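Local coordinates for nucleocapsid protein (Schmallenberg virus, PDB 4JNG) that encapsidates the viral RNA genome, protecting it from nucleases and forming the helical nucleocapsid that serves as template for transcription and replication, at the interface of chains A and B. Sequence-based numbering; all coordinates share one arbitrary frame. Chains: chain A/B, Nucleocapsid protein.

Contact 1 and contact 2 join the same two subunits at separate places, the centres of their C-alpha atoms lying about 39 Å apart, and they have no residue in common. In contact 1 the N-terminal arm of chain A adds a short strand to chain B; in contact 2 the C-terminal arm of chain B inserts an arginine among helices of chain A. Each subunit therefore gives one arm and receives another. Because every copy carries both arms and both receiving surfaces, this reciprocal exchange can pass from subunit to subunit, as suits the homotetramer, in which both termini serve oligomerization.

Contact 1: the interface of chains A and B. Residues chain A 5-8; chain B 42, 46, 50, 64-68.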
loop_
_atom_site.group_PDB
_atom_site.type_symbol
_atom_site.label_atom_id
_atom_site.label_comp_id
_atom_site.label_asym_id
_atom_site.label_seq_id
_atom_site.Cartn_x
_atom_site.Cartn_y
_atom_site.Cartn_z
ATOM N N PHE A 5 6.448 -12.407 -18.774
ATOM C CA PHE A 5 7.373 -11.666 -19.631
ATOM C C PHE A 5 6.924 -11.608 -21.083
ATOM O O PHE A 5 7.649 -11.122 -21.936
ATOM C CB PHE A 5 8.732 -12.343 -19.544
ATOM C CG PHE A 5 9.200 -12.564 -18.134
ATOM C CD1 PHE A 5 9.355 -11.491 -17.266
ATOM C CD2 PHE A 5 9.489 -13.844 -17.671
ATOM C CE1 PHE A 5 9.786 -11.685 -15.965
ATOM C CE2 PHE A 5 9.920 -14.046 -16.369
ATOM C CZ PHE A 5 10.068 -12.965 -15.514
ATOM N N ILE A 6 5.722 -12.109 -21.358
ATOM C CA ILE A 6 5.218 -12.186 -22.717
ATOM C C ILE A 6 4.059 -11.218 -22.866
ATOM O O ILE A 6 3.118 -11.234 -22.085
ATOM C CB ILE A 6 4.800 -13.621 -23.089
ATOM C CG1 ILE A 6 6.036 -14.525 -23.140
ATOM C CG2 ILE A 6 4.096 -13.633 -24.440
ATOM C CD1 ILE A 6 5.746 -16.003 -22.993
ATOM N N PHE A 7 4.148 -10.349 -23.865
ATOM C CA PHE A 7 3.137 -9.323 -24.047
ATOM C C PHE A 7 2.539 -9.426 -25.440
ATOM O O PHE A 7 3.267 -9.493 -26.434
ATOM C CB PHE A 7 3.762 -7.951 -23.800
ATOM C CG PHE A 7 4.314 -7.787 -22.412
ATOM C CD1 PHE A 7 3.519 -7.288 -21.391
ATOM C CD2 PHE A 7 5.618 -8.146 -22.121
ATOM C CE1 PHE A 7 4.023 -7.138 -20.114
ATOM C CE2 PHE A 7 6.123 -8.000 -20.843
ATOM C CZ PHE A 7 5.329 -7.488 -19.839
ATOM N N GLU A 8 1.212 -9.469 -25.517
ATOM C CA GLU A 8 0.566 -9.609 -26.817
ATOM C C GLU A 8 -0.546 -8.614 -27.092
ATOM O O GLU A 8 -1.071 -7.971 -26.188
ATOM C CB GLU A 8 0.061 -11.046 -27.027
ATOM C CG GLU A 8 0.981 -11.910 -27.891
ATOM C CD GLU A 8 1.242 -11.332 -29.282
ATOM O OE1 GLU A 8 2.201 -11.785 -29.948
ATOM O OE2 GLU A 8 0.502 -10.420 -29.718
ATOM N N VAL B 42 2.432 -3.117 -29.607
ATOM C CA VAL B 42 2.341 -3.904 -28.382
ATOM C C VAL B 42 3.261 -3.333 -27.308
ATOM O O VAL B 42 2.837 -3.165 -26.162
ATOM C CB VAL B 42 2.607 -5.400 -28.660
ATOM C CG1 VAL B 42 2.652 -6.214 -27.375
ATOM C CG2 VAL B 42 1.505 -5.945 -29.559
ATOM N N ASN B 46 1.985 -1.850 -23.482
ATOM C CA ASN B 46 2.372 -2.617 -22.303
ATOM C C ASN B 46 3.609 -2.107 -21.588
ATOM O O ASN B 46 4.095 -2.745 -20.659
ATOM C CB ASN B 46 2.568 -4.080 -22.696
ATOM C CG ASN B 46 1.267 -4.746 -23.057
ATOM O OD1 ASN B 46 0.393 -4.891 -22.211
ATOM N ND2 ASN B 46 1.118 -5.125 -24.318
ATOM N N ALA B 50 5.239 -3.766 -18.226
ATOM C CA ALA B 50 6.554 -4.419 -18.247
ATOM C C ALA B 50 7.524 -3.813 -17.237
ATOM O O ALA B 50 8.351 -4.510 -16.671
ATOM C CB ALA B 50 7.136 -4.403 -19.648
ATOM N N LEU B 64 12.208 -10.168 -22.538
ATOM C CA LEU B 64 10.821 -9.738 -22.640
ATOM C C LEU B 64 10.336 -9.961 -24.064
ATOM O O LEU B 64 11.033 -9.632 -25.018
ATOM C CB LEU B 64 10.691 -8.254 -22.295
ATOM C CG LEU B 64 11.053 -7.802 -20.882
ATOM C CD1 LEU B 64 10.987 -6.277 -20.794
ATOM C CD2 LEU B 64 10.140 -8.437 -19.845
ATOM N N THR B 65 9.137 -10.521 -24.220
ATOM C CA THR B 65 8.603 -10.732 -25.559
ATOM C C THR B 65 7.438 -9.778 -25.811
ATOM O O THR B 65 6.473 -9.790 -25.063
ATOM C CB THR B 65 8.219 -12.208 -25.759
ATOM O OG1 THR B 65 9.371 -13.016 -25.489
ATOM C CG2 THR B 65 7.741 -12.477 -27.179
ATOM N N PHE B 66 7.559 -8.921 -26.833
ATOM C CA PHE B 66 6.452 -8.058 -27.279
ATOM C C PHE B 66 6.086 -8.413 -28.715
ATOM O O PHE B 66 6.957 -8.483 -29.582
ATOM C CB PHE B 66 6.815 -6.567 -27.219
ATOM C CG PHE B 66 7.207 -6.078 -25.854
ATOM C CD1 PHE B 66 8.521 -6.178 -25.423
ATOM C CD2 PHE B 66 6.273 -5.490 -25.015
ATOM C CE1 PHE B 66 8.894 -5.723 -24.173
ATOM C CE2 PHE B 66 6.638 -5.035 -23.760
ATOM C CZ PHE B 66 7.950 -5.152 -23.339
ATOM N N GLY B 67 4.802 -8.625 -28.977
ATOM C CA GLY B 67 4.336 -8.984 -30.323
ATOM C C GLY B 67 5.054 -10.174 -30.962
ATOM O O GLY B 67 5.222 -10.214 -32.181
ATOM N N GLY B 68 5.485 -11.131 -30.142
ATOM C CA GLY B 68 6.181 -12.342 -30.621
ATOM C C GLY B 68 7.694 -12.187 -30.747
ATOM O O GLY B 68 8.405 -13.163 -31.024
#
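A:Phe7 has CG anti to its carbonyl carbon (chi1 -61°) and its ring plane set perpendicular to the CA-CB-CG plane (chi2 -90°), which lays the phenyl group alongside B:Phe66, whose own CG is also anti to its carbonyl carbon. The two side chains lie side by side and point the same way, with A:Phe7 CD2 over one face of B:Phe66, towards the rim, and 3.7 Å from its CE2. At the far end of the ring, A:Phe7 CZ rests on the B:Ala50 methyl, CB, at 3.6 Å; a small side chain here lets the ring tip come close to the helix. B:Asn46 runs past in the opposite direction, its CB 3.6 Å from A:Phe7 CD1 and its amide plane tilted 40° to the ring. Its ND2 turns back to the carbonyl O of B:Val42 at 3.2 Å, approaching from above the carbonyl plane, which may help steady the amide beside the aromatic ring.

Backbone bonds set the register. B:Thr65 N donates almost straight to A:Phe5 O at 2.8 Å, and A:Phe7 N donates to B:Thr65 O at 2.7 Å, so one residue of chain B is gripped through both its amide and its carbonyl. B:Gly67 N then reaches A:Phe7 O at 3.1 Å, in the carbonyl plane. B:Gly67 has a positive phi, a conformation that glycine adopts easily as the chain leaves the strand. A:Ile6 lies beside B:Thr65 and points the same way, a beta-branched pair well suited to extended chain.

Strand 6-7 of the N-terminal arm of chain A thus pairs in parallel with strand 61-66 of chain B, while A:Phe7 packs between that strand and helix 37-56 of chain B.

Contact 2: the interface of chains A and B. Residues chain A 160, 164, 181, 193-194, 198, 201; chain B 222-224.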
loop_
_atom_site.group_PDB
_atom_site.type_symbol
_atom_site.label_atom_id
_atom_site.label_comp_id
_atom_site.label_asym_id
_atom_site.label_seq_id
_atom_site.Cartn_x
_atom_site.Cartn_y
_atom_site.Cartn_z
ATOM N N LEU A 160 -27.977 3.304 -11.643
ATOM C CA LEU A 160 -27.463 4.615 -12.037
ATOM C C LEU A 160 -27.471 5.609 -10.888
ATOM O O LEU A 160 -26.451 6.234 -10.602
ATOM C CB LEU A 160 -28.274 5.192 -13.198
ATOM C CG LEU A 160 -27.990 6.660 -13.545
ATOM C CD1 LEU A 160 -26.533 6.873 -13.923
ATOM C CD2 LEU A 160 -28.915 7.114 -14.659
ATOM N N MET A 164 -24.697 7.534 -8.326
ATOM C CA MET A 164 -24.676 8.980 -8.114
ATOM C C MET A 164 -24.611 9.264 -6.619
ATOM O O MET A 164 -23.701 9.953 -6.157
ATOM C CB MET A 164 -25.907 9.658 -8.735
ATOM C CG MET A 164 -25.781 9.924 -10.227
ATOM S SD MET A 164 -27.262 10.672 -10.938
ATOM C CE MET A 164 -26.741 10.919 -12.632
ATOM N N LEU A 181 -22.595 5.337 -17.029
ATOM C CA LEU A 181 -22.921 6.501 -17.835
ATOM C C LEU A 181 -22.911 6.223 -19.336
ATOM O O LEU A 181 -23.497 6.996 -20.099
ATOM C CB LEU A 181 -22.022 7.679 -17.454
ATOM C CG LEU A 181 -22.332 8.122 -16.017
ATOM C CD1 LEU A 181 -21.256 9.046 -15.474
ATOM C CD2 LEU A 181 -23.708 8.772 -15.933
ATOM N N TRP A 193 -31.457 8.753 -23.257
ATOM C CA TRP A 193 -32.142 8.629 -21.959
ATOM C C TRP A 193 -31.684 9.662 -20.928
ATOM O O TRP A 193 -32.410 9.949 -19.971
ATOM C CB TRP A 193 -32.052 7.205 -21.371
ATOM C CG TRP A 193 -30.670 6.650 -21.039
ATOM C CD1 TRP A 193 -30.004 5.672 -21.726
ATOM C CD2 TRP A 193 -29.831 6.983 -19.914
ATOM N NE1 TRP A 193 -28.800 5.395 -21.120
ATOM C CE2 TRP A 193 -28.670 6.181 -20.008
ATOM C CE3 TRP A 193 -29.941 7.885 -18.849
ATOM C CZ2 TRP A 193 -27.625 6.261 -19.084
ATOM C CZ3 TRP A 193 -28.898 7.963 -17.932
ATOM C CH2 TRP A 193 -27.757 7.152 -18.055
ATOM N N MET A 194 -30.489 10.210 -21.122
ATOM C CA MET A 194 -29.942 11.222 -20.216
ATOM C C MET A 194 -30.863 12.435 -20.037
ATOM O O MET A 194 -30.871 13.046 -18.971
ATOM C CB MET A 194 -28.558 11.671 -20.697
ATOM C CG MET A 194 -27.435 10.745 -20.249
ATOM S SD MET A 194 -25.969 10.866 -21.291
ATOM C CE MET A 194 -24.672 10.462 -20.124
ATOM N N ILE A 198 -35.259 11.899 -18.179
ATOM C CA ILE A 198 -34.831 12.671 -17.003
ATOM C C ILE A 198 -35.864 12.660 -15.856
ATOM O O ILE A 198 -35.489 12.679 -14.682
ATOM C CB ILE A 198 -34.488 14.134 -17.411
ATOM C CG1 ILE A 198 -33.666 14.851 -16.326
ATOM C CG2 ILE A 198 -35.743 14.918 -17.779
ATOM C CD1 ILE A 198 -32.194 14.968 -16.662
ATOM N N ILE A 201 -35.686 9.353 -14.095
ATOM C CA ILE A 201 -34.404 9.269 -13.397
ATOM C C ILE A 201 -34.441 10.107 -12.127
ATOM O O ILE A 201 -34.042 9.636 -11.061
ATOM C CB ILE A 201 -33.226 9.709 -14.294
ATOM C CG1 ILE A 201 -33.106 8.774 -15.501
ATOM C CG2 ILE A 201 -31.912 9.687 -13.516
ATOM C CD1 ILE A 201 -32.298 9.344 -16.647
ATOM N N ALA B 222 -21.545 15.755 -21.110
ATOM C CA ALA B 222 -22.875 15.373 -21.567
ATOM C C ALA B 222 -23.719 14.866 -20.396
ATOM O O ALA B 222 -23.986 13.668 -20.277
ATOM C CB ALA B 222 -22.764 14.306 -22.649
ATOM N N ARG B 223 -24.130 15.800 -19.540
ATOM C CA ARG B 223 -24.982 15.519 -18.382
ATOM C C ARG B 223 -24.304 14.681 -17.279
ATOM O O ARG B 223 -23.285 14.023 -17.505
ATOM C CB ARG B 223 -26.346 14.954 -18.835
ATOM C CG ARG B 223 -26.784 13.656 -18.179
ATOM C CD ARG B 223 -28.197 13.766 -17.637
ATOM N NE ARG B 223 -28.724 12.617 -16.882
ATOM C CZ ARG B 223 -28.034 11.725 -16.157
ATOM N NH1 ARG B 223 -26.710 11.757 -16.026
ATOM N NH2 ARG B 223 -28.704 10.759 -15.537
ATOM N N THR B 224 -24.919 14.725 -16.095
ATOM C CA THR B 224 -24.349 14.296 -14.810
ATOM C C THR B 224 -24.839 15.305 -13.787
ATOM O O THR B 224 -25.095 14.984 -12.627
ATOM C CB THR B 224 -22.797 14.326 -14.766
ATOM O OG1 THR B 224 -22.261 13.136 -15.358
ATOM C CG2 THR B 224 -22.273 14.432 -13.325
#
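Phi is positive at B:Arg223 (phi 68°, psi 163°) and again at B:Thr224, an irregular loop course that probably helps direct the arginine towards chain A. Its side chain leaves with an unusual chi1 of 128° and bends at chi2, then carries its guanidinium in among apolar groups from several helices. A:Met194, extended beyond CG, crosses it obliquely: A:Met194 CG lies 3.6 Å from B:Arg223 CG and also sits over one face of the guanidinium, towards its rim. A:Met164 comes in at about a right angle, its terminal methyl CE 3.5 Å from B:Arg223 NH1. The slender, flexible thioether chains suit both the aliphatic stem and the flat charged head.

At the tip, A:Trp193 stands nearly perpendicular to the guanidinium, with ring carbon CZ3 3.7 Å from B:Arg223 NH2. A:Leu160 and A:Ile201 meet the same nitrogen tip to tip, through A:Leu160 CD2 at 3.8 Å and A:Ile201 CG2 at 3.9 Å. The carbonyl A:Met194 O is 3.0 Å from B:Arg223 NE, but the N-H points elsewhere, so this is no hydrogen bond; the carbonyl dipole may still favour the positive charge. On the chain B side, B:Thr224 OG1 donates to B:Arg223 O at 2.5 Å, meeting a lone pair of that carbonyl, in its plane, and may help hold the loop.

The long arginine probably secures the C-terminal arm of one subunit, chiefly by packing, against helices 158-168, 190-196 and 198-209 of its neighbour, supporting the homooligomer that encapsidates the RNA.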